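Local atomic coordinates of Adhesin/hemolysin (Burkholderia pseudomallei 1026a, PDB entry 4G6V), a protein that inhibits the growth of neighbouring bacteria as the tRNase toxin of a contact-dependent growth inhibition system, here bound to its immunity protein CdiI. Residues A[112-115]-A[116-120]. Sequence-based numbering, arbitrary orientation.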
ATOM      1  N   ARG A 112       9.139   9.916  -7.979  1.00 41.79           N
ATOM      2  CA  ARG A 112       8.077   9.724  -8.961  1.00 45.84           C
ATOM      3  C   ARG A 112       7.299   8.453  -8.646  1.00 41.65           C
ATOM      4  O   ARG A 112       6.054   8.447  -8.630  1.00 36.03           O
ATOM      5  CB  ARG A 112       8.652   9.692 -10.380  1.00 43.31           C
ATOM      6  CG  ARG A 112       9.306  11.017 -10.762  1.00 66.06           C
ATOM      7  CD  ARG A 112       9.809  11.082 -12.225  1.00 76.60           C
ATOM      8  NE  ARG A 112      10.932  12.026 -12.328  1.00 86.75           N
ATOM      9  CZ  ARG A 112      11.781  12.096 -13.361  1.00 91.57           C
ATOM     10  NH1 ARG A 112      11.644  11.289 -14.402  1.00 95.89           N
ATOM     11  NH2 ARG A 112      12.768  12.987 -13.379  1.00 90.61           N
ATOM     12  N   ASN A 113       8.045   7.389  -8.364  1.00 34.99           N
ATOM     13  CA  ASN A 113       7.459   6.095  -8.033  1.00 36.68           C
ATOM     14  C   ASN A 113       6.648   6.169  -6.745  1.00 34.74           C
ATOM     15  O   ASN A 113       5.577   5.557  -6.629  1.00 30.96           O
ATOM     16  CB  ASN A 113       8.546   5.018  -7.952  1.00 33.78           C
ATOM     17  CG  ASN A 113       9.129   4.668  -9.325  1.00 38.27           C
ATOM     18  OD1 ASN A 113       8.923   5.377 -10.305  1.00 45.56           O
ATOM     19  ND2 ASN A 113       9.861   3.572  -9.390  1.00 51.07           N
ATOM     20  N   ILE A 114       7.155   6.940  -5.789  1.00 25.33           N
ATOM     21  CA  ILE A 114       6.425   7.170  -4.563  1.00 30.47           C
ATOM     22  C   ILE A 114       5.065   7.785  -4.874  1.00 29.30           C
ATOM     23  O   ILE A 114       4.047   7.340  -4.343  1.00 24.36           O
ATOM     24  CB  ILE A 114       7.204   8.078  -3.587  1.00 33.54           C
ATOM     25  CG1 ILE A 114       8.543   7.435  -3.237  1.00 26.79           C
ATOM     26  CG2 ILE A 114       6.373   8.361  -2.326  1.00 21.83           C
ATOM     27  CD1 ILE A 114       9.142   7.928  -1.949  1.00 26.69           C
ATOM     28  N   ALA A 115       5.052   8.798  -5.736  1.00 28.01           N
ATOM     29  CA  ALA A 115       3.782   9.372  -6.201  1.00 36.64           C
ATOM     30  C   ALA A 115       2.924   8.324  -6.901  1.00 31.66           C
ATOM     31  O   ALA A 115       1.744   8.181  -6.566  1.00 31.22           O
ATOM     32  CB  ALA A 115       4.001  10.582  -7.118  1.00 29.52           C
ATOM     33  N   THR A 116       3.508   7.598  -7.864  1.00 24.09           N
ATOM     34  CA  THR A 116       2.759   6.581  -8.605  1.00 31.04           C
ATOM     35  C   THR A 116       2.088   5.625  -7.618  1.00 32.74           C
ATOM     36  O   THR A 116       0.955   5.173  -7.810  1.00 32.05           O
ATOM     37  CB  THR A 116       3.669   5.757  -9.566  1.00 38.94           C
ATOM     38  OG1 THR A 116       4.222   6.603 -10.584  1.00 40.52           O
ATOM     39  CG2 THR A 116       2.881   4.642 -10.235  1.00 19.37           C
ATOM     40  N   THR A 117       2.800   5.349  -6.540  1.00 31.43           N
ATOM     41  CA  THR A 117       2.377   4.351  -5.579  1.00 32.52           C
ATOM     42  C   THR A 117       1.189   4.879  -4.810  1.00 32.84           C
ATOM     43  O   THR A 117       0.156   4.226  -4.722  1.00 34.47           O
ATOM     44  CB  THR A 117       3.579   3.948  -4.658  1.00 30.35           C
ATOM     45  OG1 THR A 117       4.583   3.338  -5.479  1.00 22.80           O
ATOM     46  CG2 THR A 117       3.167   2.973  -3.560  1.00 20.61           C
ATOM     47  N   ILE A 118       1.344   6.076  -4.263  1.00 34.19           N
ATOM     48  CA  ILE A 118       0.260   6.763  -3.594  1.00 26.37           C
ATOM     49  C   ILE A 118      -0.972   6.838  -4.493  1.00 33.39           C
ATOM     50  O   ILE A 118      -2.078   6.434  -4.099  1.00 32.45           O
ATOM     51  CB  ILE A 118       0.665   8.199  -3.251  1.00 29.31           C
ATOM     52  CG1 ILE A 118       1.502   8.218  -1.974  1.00 36.36           C
ATOM     53  CG2 ILE A 118      -0.578   9.062  -3.043  1.00 40.46           C
ATOM     54  CD1 ILE A 118       2.343   9.468  -1.822  1.00 35.16           C
ATOM     55  N   SER A 119      -0.778   7.382  -5.691  1.00 31.86           N
ATOM     56  CA  SER A 119      -1.863   7.512  -6.668  1.00 31.12           C
ATOM     57  C   SER A 119      -2.675   6.221  -6.764  1.00 32.02           C
ATOM     58  O   SER A 119      -3.909   6.244  -6.623  1.00 26.44           O
ATOM     59  CB  SER A 119      -1.306   7.892  -8.040  1.00 26.73           C
ATOM     60  OG  SER A 119      -2.352   8.257  -8.916  1.00 30.87           O
ATOM     61  N   ASN A 120      -1.978   5.094  -6.962  1.00 27.79           N
ATOM     62  CA  ASN A 120      -2.647   3.796  -7.055  1.00 28.65           C
ATOM     63  C   ASN A 120      -3.243   3.236  -5.766  1.00 30.82           C
ATOM     64  O   ASN A 120      -4.289   2.574  -5.795  1.00 32.15           O
ATOM     65  CB  ASN A 120      -1.774   2.785  -7.767  1.00 17.32           C
ATOM     66  CG  ASN A 120      -1.677   3.070  -9.254  1.00 30.60           C
ATOM     67  OD1 ASN A 120      -2.625   2.824 -10.013  1.00 27.71           O
ATOM     68  ND2 ASN A 120      -0.556   3.641  -9.675  1.00 29.91           N
TER
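Thr-117 and Asn-113, one helical turn apart, illustrate how a threonine inside a helix can turn its hydroxyl back on the main chain. Thr-117 OG1 donates to Asn-113 O at 2.7 Å, and Thr-117 N reaches that same oxygen at 2.8 Å with a rather bent N-H...O angle of 138°. The two donors come in from opposite faces of the carbonyl plane, the hydroxyl well above it, and the oxygen accepts both. The first torsion of Thr-117 (chi1 -64°) sets OG1 beside its own backbone N, within reach of the preceding turn's carbonyl. Thr-116 has the same rotamer and repeats the pattern more loosely: its OG1 donates a longer bond, 3.3 Å, to Arg-112 O from above the carbonyl plane, whereas its N bonds to that oxygen in the plane at 2.8 Å. Within the later turn, Asn-120 ND2 donates to Thr-116 O at 2.8 Å from the face opposite to that used by Asn-120 N.

All of these bonds belong to helix 111-123, the crossover of a beta-alpha-beta unit between parallel strands 99-104 and 129-133 in the PDDEXK-clan toxin domain. The side chain of Thr-117 neighbours that of Lys-121, probably an active-site residue, and its OG1 also hydrogen-bonds ND2 of Asn-97 on the neighbouring CdiI chain, which places this turn of the helix at the interface with the immunity protein.

Regular i to i+4 bonds continue the helix, with Ile-118 N meeting Ile-114 O at 3.0 Å and Ser-119 N meeting Ala-115 O at 2.8 Å.

On the buried side the CG2 branch of Ile-114 meets CD1 of Ile-118 at 4.2 Å; both isoleucines also pack against Tyr-104 of strand 99-104.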